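Local coordinates for protein Baccell_00875 (Bacteroides cellulosilyticus DSM 14838, PDB 5NO8) that probably acts as a polysaccharide lyase that removes rhamnose caps linked to glucuronic acid from complex arabinogalactan proteins, at residues P93-I96 with M101-L104; D370-S375 with F600-L605; P382-V387 with D596-G601. All blocks are in the same frame, centred on the assembly; numbering follows the deposited sequence.

Interaction 1: residues P93-I96 with M101-L104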
loop_
_atom_site.group_PDB
_atom_site.type_symbol
_atom_site.label_atom_id
_atom_site.label_comp_id
_atom_site.label_asym_id
_atom_site.label_seq_id
_atom_site.Cartn_x
_atom_site.Cartn_y
_atom_site.Cartn_z
ATOM N N PRO A 93 10.997 5.807 -33.953
ATOM C CA PRO A 93 12.402 5.594 -34.162
ATOM C C PRO A 93 12.896 6.203 -35.464
ATOM O O PRO A 93 12.125 6.309 -36.436
ATOM C CB PRO A 93 12.542 4.074 -34.247
ATOM C CG PRO A 93 11.236 3.488 -33.979
ATOM C CD PRO A 93 10.223 4.558 -33.963
ATOM N N VAL A 94 14.164 6.578 -35.468
ATOM C CA VAL A 94 14.878 6.882 -36.709
ATOM C C VAL A 94 15.400 5.607 -37.363
ATOM O O VAL A 94 15.583 5.573 -38.565
ATOM C CB VAL A 94 15.993 7.930 -36.543
ATOM C CG1 VAL A 94 15.418 9.228 -36.018
ATOM C CG2 VAL A 94 17.123 7.473 -35.656
ATOM N N GLU A 95 15.647 4.561 -36.580
ATOM C CA GLU A 95 16.058 3.254 -37.106
ATOM C C GLU A 95 15.496 2.138 -36.220
ATOM O O GLU A 95 15.493 2.243 -34.982
ATOM C CB GLU A 95 17.586 3.166 -37.167
ATOM C CG GLU A 95 18.129 1.904 -37.853
ATOM C CD GLU A 95 19.601 1.617 -37.554
ATOM O OE1 GLU A 95 20.324 2.507 -37.035
ATOM O OE2 GLU A 95 20.037 0.472 -37.836
ATOM N N ILE A 96 14.989 1.084 -36.844
ATOM C CA ILE A 96 14.541 -0.092 -36.075
ATOM C C ILE A 96 14.958 -1.303 -36.884
ATOM O O ILE A 96 14.773 -1.324 -38.107
ATOM C CB ILE A 96 13.028 -0.046 -35.733
ATOM C CG1 ILE A 96 12.562 -1.324 -35.026
ATOM C CG2 ILE A 96 12.165 0.285 -36.941
ATOM C CD1 ILE A 96 11.187 -1.175 -34.417
ATOM N N MET A 101 14.965 -5.710 -32.172
ATOM C CA MET A 101 15.866 -5.818 -31.011
ATOM C C MET A 101 16.850 -4.670 -30.906
ATOM O O MET A 101 17.584 -4.576 -29.919
ATOM C CB MET A 101 16.596 -7.151 -31.027
ATOM C CG MET A 101 15.625 -8.323 -30.976
ATOM S SD MET A 101 14.543 -8.432 -29.546
ATOM C CE MET A 101 15.574 -9.432 -28.466
ATOM N N LYS A 102 16.905 -3.816 -31.927
ATOM C CA LYS A 102 17.710 -2.611 -31.866
ATOM C C LYS A 102 16.814 -1.487 -32.315
ATOM O O LYS A 102 16.242 -1.556 -33.409
ATOM C CB LYS A 102 18.928 -2.714 -32.779
ATOM C CG LYS A 102 19.787 -1.454 -32.811
ATOM C CD LYS A 102 20.439 -1.199 -34.160
ATOM C CE LYS A 102 21.170 0.145 -34.163
ATOM N NZ LYS A 102 22.249 0.200 -35.201
ATOM N N VAL A 103 16.685 -0.455 -31.480
ATOM C CA VAL A 103 15.831 0.665 -31.802
ATOM C C VAL A 103 16.579 1.947 -31.454
ATOM O O VAL A 103 17.146 2.074 -30.350
ATOM C CB VAL A 103 14.479 0.603 -31.050
ATOM C CG1 VAL A 103 13.481 1.534 -31.688
ATOM C CG2 VAL A 103 13.883 -0.816 -31.048
ATOM N N LEU A 104 16.602 2.883 -32.393
ATOM C CA LEU A 104 17.300 4.135 -32.235
ATOM C C LEU A 104 16.332 5.283 -32.410
ATOM O O LEU A 104 15.599 5.356 -33.410
ATOM C CB LEU A 104 18.437 4.205 -33.256
ATOM C CG LEU A 104 19.366 5.397 -33.252
ATOM C CD1 LEU A 104 20.051 5.507 -31.913
ATOM C CD2 LEU A 104 20.384 5.292 -34.400
#
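Leu104 and Glu95 face each other as an antiparallel hydrogen-bonded pair, their side chains on one face of the sheet, while Ile96 and Val103, a non-hydrogen-bonded pair, put theirs on the other. On the first face Leu104 sends its CG anti to the backbone N (chi1 -177°), which brings that atom to 3.9 Å from Val94 CG2 and sets CD2 alongside the carboxylate end of Glu95. The extended Glu95 chain runs past Leu104 to Lys102, whose chain bends about its CB-CG bond to come across it; the salt bridge from Lys102 NZ to Glu95 OE2 is long and weak at 3.5 Å. On the second face Pro93 CB lies obliquely over Val103 CG1 at 3.7 Å, and Ile96 CG1 approaches Val103 CG2 more loosely at 4.2 Å. The backbone doubles up at one end. Leu104 O takes two N-H groups, Val94 N at 2.8 Å in the carbonyl plane and Glu95 N at 3.3 Å, tilted from it; Leu104 N bonds in return to Glu95 O. Two residues opposite one make a classic beta bulge, here in the hairpin whose short strand 95-96 edges an eight-stranded antiparallel sheet.

Interaction 2: residues D370-S375 with F600-L605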
loop_
_atom_site.group_PDB
_atom_site.type_symbol
_atom_site.label_atom_id
_atom_site.label_comp_id
_atom_site.label_asym_id
_atom_site.label_seq_id
_atom_site.Cartn_x
_atom_site.Cartn_y
_atom_site.Cartn_z
ATOM N N ASP A 370 -8.844 19.406 9.061
ATOM C CA ASP A 370 -7.956 20.001 8.080
ATOM C C ASP A 370 -6.726 20.509 8.783
ATOM O O ASP A 370 -6.792 21.514 9.514
ATOM C CB ASP A 370 -8.671 21.137 7.334
ATOM C CG ASP A 370 -7.830 21.722 6.191
ATOM O OD1 ASP A 370 -6.592 21.602 6.176
ATOM O OD2 ASP A 370 -8.427 22.302 5.274
ATOM N N ASN A 371 -5.603 19.822 8.574
ATOM C CA ASN A 371 -4.351 20.192 9.260
ATOM C C ASN A 371 -3.723 21.480 8.759
ATOM O O ASN A 371 -2.981 22.102 9.503
ATOM C CB ASN A 371 -3.330 19.062 9.205
ATOM C CG ASN A 371 -3.793 17.840 9.979
ATOM O OD1 ASN A 371 -3.670 16.720 9.516
ATOM N ND2 ASN A 371 -4.329 18.064 11.153
ATOM N N GLU A 372 -4.020 21.886 7.525
ATOM C CA GLU A 372 -3.567 23.205 7.027
ATOM C C GLU A 372 -4.332 24.370 7.660
ATOM O O GLU A 372 -3.738 25.379 8.014
ATOM C CB GLU A 372 -3.657 23.277 5.503
ATOM C CG GLU A 372 -2.676 22.338 4.826
ATOM C CD GLU A 372 -2.812 22.273 3.294
ATOM O OE1 GLU A 372 -3.938 22.407 2.740
ATOM O OE2 GLU A 372 -1.766 22.031 2.647
ATOM N N GLY A 373 -5.643 24.222 7.794
ATOM C CA GLY A 373 -6.505 25.250 8.384
ATOM C C GLY A 373 -6.617 25.172 9.898
ATOM O O GLY A 373 -7.139 26.097 10.514
ATOM N N ASP A 374 -6.150 24.075 10.495
ATOM C CA ASP A 374 -6.311 23.816 11.933
ATOM C C ASP A 374 -7.790 23.928 12.358
ATOM O O ASP A 374 -8.135 24.663 13.301
ATOM C CB ASP A 374 -5.400 24.747 12.764
ATOM C CG ASP A 374 -3.924 24.429 12.589
ATOM O OD1 ASP A 374 -3.521 23.278 12.824
ATOM O OD2 ASP A 374 -3.161 25.330 12.218
ATOM N N SER A 375 -8.656 23.203 11.652
ATOM C CA SER A 375 -10.093 23.241 11.910
ATOM C C SER A 375 -10.761 21.964 11.473
ATOM O O SER A 375 -10.313 21.321 10.513
ATOM C CB SER A 375 -10.743 24.432 11.183
ATOM O OG SER A 375 -10.463 24.381 9.801
ATOM N N PHE A 600 -10.770 10.187 -0.064
ATOM C CA PHE A 600 -10.691 10.638 1.340
ATOM C C PHE A 600 -9.850 11.881 1.605
ATOM O O PHE A 600 -10.056 12.557 2.612
ATOM C CB PHE A 600 -10.216 9.468 2.198
ATOM C CG PHE A 600 -11.189 8.331 2.224
ATOM C CD1 PHE A 600 -11.158 7.342 1.256
ATOM C CD2 PHE A 600 -12.185 8.275 3.195
ATOM C CE1 PHE A 600 -12.076 6.307 1.269
ATOM C CE2 PHE A 600 -13.099 7.243 3.209
ATOM C CZ PHE A 600 -13.058 6.266 2.235
ATOM N N GLY A 601 -8.932 12.222 0.706
ATOM C CA GLY A 601 -7.963 13.278 0.969
ATOM C C GLY A 601 -8.403 14.641 0.509
ATOM O O GLY A 601 -9.283 14.765 -0.367
ATOM N N LYS A 602 -7.774 15.664 1.069
ATOM C CA LYS A 602 -7.937 17.027 0.600
ATOM C C LYS A 602 -7.457 17.231 -0.844
ATOM O O LYS A 602 -8.079 17.977 -1.604
ATOM C CB LYS A 602 -7.155 18.009 1.474
ATOM C CG LYS A 602 -7.546 19.458 1.187
ATOM C CD LYS A 602 -6.925 20.401 2.193
ATOM C CE LYS A 602 -7.483 21.807 2.085
ATOM N NZ LYS A 602 -6.616 22.747 2.851
ATOM N N ARG A 603 -6.337 16.605 -1.203
ATOM C CA ARG A 603 -5.720 16.828 -2.527
ATOM C C ARG A 603 -6.363 16.005 -3.645
ATOM O O ARG A 603 -6.036 16.221 -4.833
ATOM C CB ARG A 603 -4.234 16.518 -2.463
ATOM C CG ARG A 603 -3.447 17.413 -1.520
ATOM C CD ARG A 603 -3.370 18.862 -1.948
ATOM N NE ARG A 603 -2.586 19.598 -0.948
ATOM C CZ ARG A 603 -1.253 19.553 -0.816
ATOM N NH1 ARG A 603 -0.487 18.837 -1.657
ATOM N NH2 ARG A 603 -0.674 20.254 0.156
ATOM N N GLU A 604 -7.206 15.035 -3.261
ATOM C CA GLU A 604 -8.027 14.235 -4.183
ATOM C C GLU A 604 -7.197 13.537 -5.273
ATOM O O GLU A 604 -7.623 13.415 -6.417
ATOM C CB GLU A 604 -9.143 15.107 -4.783
ATOM C CG GLU A 604 -10.043 15.713 -3.704
ATOM C CD GLU A 604 -11.211 16.517 -4.264
ATOM O OE1 GLU A 604 -11.274 16.723 -5.495
ATOM O OE2 GLU A 604 -12.073 16.941 -3.458
ATOM N N LEU A 605 -6.000 13.090 -4.911
ATOM C CA LEU A 605 -5.096 12.442 -5.876
ATOM C C LEU A 605 -5.248 10.929 -5.868
ATOM O O LEU A 605 -4.927 10.277 -4.864
ATOM C CB LEU A 605 -3.639 12.770 -5.551
ATOM C CG LEU A 605 -2.894 13.850 -6.307
ATOM C CD1 LEU A 605 -1.435 13.850 -5.858
ATOM C CD2 LEU A 605 -2.960 13.606 -7.805
#
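Across from Lys602 and Arg603, which sit in irregular chain, Asp370 and Glu372 stand at the start of a tight turn, with the backbones well separated: the nearest alpha carbons, Asp370 CA and Lys602 CA, are 8.0 Å apart. Side chains alone bridge this distance. Lys602 reaches over fully extended, CG anti to its own N (chi1 -168°), and its ammonium group lies between two carboxylates. Lys602 NZ meets Glu372 OE1 at 2.7 Å, nearly in line with the C-O bond, and Asp370 OD2 at 3.1 Å through the syn lone pair. The other oxygen of Glu372 turns to Arg603: Arg603 NH2 donates to Glu372 OE2 at 3.2 Å, with the oxygen at the guanidinium edge and in its plane, although the two flat groups are turned 34° apart. Asp370 OD1 receives weak bonds from the N-H groups of Glu372 and Gly373 in the turn. A methionine in place of Lys602 would probably leave Asp370 without its cation and Glu372 with Arg603 alone among these residues. The turn joins strands 369-370 and 375-376 through a G1 beta bulge, whereas the segment 600-605 leaves helix 596-600 on the way to helix 615-629. Strand 672-677, antiparallel partner of 369-370, touches both segments: Pro675 meets Glu372 and Lys602, and Asp674 accepts the backbone N-H groups of Lys602 and Arg603.

Interaction 3: residues P382-V387 with D596-G601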
loop_
_atom_site.group_PDB
_atom_site.type_symbol
_atom_site.label_atom_id
_atom_site.label_comp_id
_atom_site.label_asym_id
_atom_site.label_seq_id
_atom_site.Cartn_x
_atom_site.Cartn_y
_atom_site.Cartn_z
ATOM N N PRO A 382 -17.533 22.367 -1.835
ATOM C CA PRO A 382 -17.507 21.371 -2.925
ATOM C C PRO A 382 -16.268 20.455 -2.862
ATOM O O PRO A 382 -15.160 20.929 -2.596
ATOM C CB PRO A 382 -17.488 22.238 -4.192
ATOM C CG PRO A 382 -16.833 23.514 -3.760
ATOM C CD PRO A 382 -17.268 23.734 -2.335
ATOM N N ASN A 383 -16.473 19.156 -3.061
ATOM C CA ASN A 383 -15.363 18.197 -3.178
ATOM C C ASN A 383 -15.779 17.002 -4.053
ATOM O O ASN A 383 -16.936 16.908 -4.475
ATOM C CB ASN A 383 -14.847 17.771 -1.779
ATOM C CG ASN A 383 -15.913 17.096 -0.913
ATOM O OD1 ASN A 383 -16.325 15.959 -1.183
ATOM N ND2 ASN A 383 -16.325 17.774 0.167
ATOM N N CYS A 384 -14.843 16.093 -4.320
ATOM C CA CYS A 384 -15.085 14.993 -5.271
ATOM C C CYS A 384 -16.054 13.896 -4.770
ATOM O O CYS A 384 -16.588 13.156 -5.600
ATOM C CB CYS A 384 -13.762 14.342 -5.689
ATOM S SG CYS A 384 -13.016 13.345 -4.370
ATOM N N ASN A 385 -16.253 13.765 -3.445
ATOM C CA ASN A 385 -17.207 12.774 -2.879
ATOM C C ASN A 385 -17.559 13.078 -1.398
ATOM O O ASN A 385 -16.939 12.517 -0.475
ATOM C CB ASN A 385 -16.663 11.330 -3.037
ATOM C CG ASN A 385 -17.771 10.282 -3.104
ATOM O OD1 ASN A 385 -18.760 10.447 -3.823
ATOM N ND2 ASN A 385 -17.599 9.189 -2.366
ATOM N N PRO A 386 -18.559 13.968 -1.166
ATOM C CA PRO A 386 -18.955 14.389 0.188
ATOM C C PRO A 386 -19.114 13.259 1.211
ATOM O O PRO A 386 -18.698 13.422 2.362
ATOM C CB PRO A 386 -20.301 15.078 -0.043
ATOM C CG PRO A 386 -20.172 15.664 -1.407
ATOM C CD PRO A 386 -19.340 14.690 -2.198
ATOM N N VAL A 387 -19.699 12.134 0.800
ATOM C CA VAL A 387 -20.020 11.046 1.737
ATOM C C VAL A 387 -18.747 10.481 2.419
ATOM O O VAL A 387 -18.797 10.028 3.565
ATOM C CB VAL A 387 -20.869 9.938 1.056
ATOM C CG1 VAL A 387 -20.055 9.138 0.039
ATOM C CG2 VAL A 387 -21.498 9.012 2.089
ATOM N N ASP A 596 -7.166 5.817 -2.258
ATOM C CA ASP A 596 -7.822 6.487 -1.133
ATOM C C ASP A 596 -7.507 7.964 -1.019
ATOM O O ASP A 596 -8.289 8.700 -0.420
ATOM C CB ASP A 596 -7.533 5.752 0.181
ATOM C CG ASP A 596 -8.220 4.417 0.240
ATOM O OD1 ASP A 596 -9.471 4.447 0.286
ATOM O OD2 ASP A 596 -7.540 3.354 0.193
ATOM N N GLY A 597 -6.379 8.408 -1.577
ATOM C CA GLY A 597 -6.091 9.830 -1.657
ATOM C C GLY A 597 -7.149 10.619 -2.401
ATOM O O GLY A 597 -7.390 11.789 -2.093
ATOM N N HIS A 598 -7.773 9.981 -3.389
ATOM C CA HIS A 598 -8.824 10.629 -4.153
ATOM C C HIS A 598 -10.110 10.765 -3.323
ATOM O O HIS A 598 -10.665 11.856 -3.193
ATOM C CB HIS A 598 -9.158 9.873 -5.445
ATOM C CG HIS A 598 -10.212 10.565 -6.252
ATOM N ND1 HIS A 598 -9.956 11.707 -6.984
ATOM C CD2 HIS A 598 -11.547 10.338 -6.362
ATOM C CE1 HIS A 598 -11.082 12.132 -7.540
ATOM N NE2 HIS A 598 -12.061 11.316 -7.179
ATOM N N TRP A 599 -10.569 9.646 -2.794
ATOM C CA TRP A 599 -11.893 9.570 -2.145
ATOM C C TRP A 599 -11.908 10.209 -0.759
ATOM O O TRP A 599 -12.944 10.699 -0.329
ATOM C CB TRP A 599 -12.361 8.120 -2.041
ATOM C CG TRP A 599 -12.395 7.421 -3.352
ATOM C CD1 TRP A 599 -11.542 6.436 -3.785
ATOM C CD2 TRP A 599 -13.319 7.655 -4.418
ATOM N NE1 TRP A 599 -11.873 6.056 -5.062
ATOM C CE2 TRP A 599 -12.965 6.775 -5.475
ATOM C CE3 TRP A 599 -14.417 8.520 -4.583
ATOM C CZ2 TRP A 599 -13.669 6.741 -6.698
ATOM C CZ3 TRP A 599 -15.123 8.489 -5.803
ATOM C CH2 TRP A 599 -14.736 7.604 -6.846
ATOM N N PHE A 600 -10.770 10.187 -0.064
ATOM C CA PHE A 600 -10.691 10.638 1.340
ATOM C C PHE A 600 -9.850 11.881 1.605
ATOM O O PHE A 600 -10.056 12.557 2.612
ATOM C CB PHE A 600 -10.216 9.468 2.198
ATOM C CG PHE A 600 -11.189 8.331 2.224
ATOM C CD1 PHE A 600 -11.158 7.342 1.256
ATOM C CD2 PHE A 600 -12.185 8.275 3.195
ATOM C CE1 PHE A 600 -12.076 6.307 1.269
ATOM C CE2 PHE A 600 -13.099 7.243 3.209
ATOM C CZ PHE A 600 -13.058 6.266 2.235
ATOM N N GLY A 601 -8.932 12.222 0.706
ATOM C CA GLY A 601 -7.963 13.278 0.969
ATOM C C GLY A 601 -8.403 14.641 0.509
ATOM O O GLY A 601 -9.283 14.765 -0.367
#
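The imidazole of His598 carries the sulfur of Cys384 over one face, and the indole of Trp599 receives Asn385 at its edge. Cys384 SG lies 3.9 Å from the His598 ring centroid, 22° off the ring normal and shifted toward the rim, so that NE2 is the nearest ring atom. This is a sulfur-aromatic contact. The same sulfur approaches the main chain as well, with Cys384 SG 3.0 Å from His598 O, an oxygen that accepts a hydrogen bond from Arg389 NH2; chi1 of 72°, which places SG between the backbone N and carbonyl carbon of Cys384, turns it to both. The Trp599 indole has His598 CD2 above the centre of one face, while Asn385 CB stands in its plane at 3.9 Å from Trp599 CE3. The Asn385 amide is turned 75° against the indole, and its ND2 donates to Asp388. One nitrogen of each ring is held elsewhere: His598 ND1 pairs with Glu604 O and Trp599 NE1 with Ser212, while Phe606 stacks on His598. Within its own loop a weak bond runs from Asn385 N to Asn383 OD1. A glycerol, probably from the crystallisation liquor though such molecules often mark pockets, lies about 5 Å from the Trp599 side chain and hydrogen-bonds to Asp596. The contact is a helix-loop junction, packing the loop before helix 396-409 against the short helix 596-600.

Overall arrangement
From the N terminus, interaction 1 comes first and closes a short hairpin loop, with four residues between its segments, at one edge of an eight-stranded sheet. It is complete before the others begin, and its centre lies about 47 Å from that of interaction 2 and 45 Å from that of interaction 3. Those two are long-range closures over largely helical chain. They open one after the other, at 370-375 and 382-387, and end on the same stretch, sharing Phe600 and Gly601. Their centres are about 10 Å apart, and Glu604 connects them through Cys384 and His598. Together they tie loops ahead of helix 396-409 to the chain around helix 596-600.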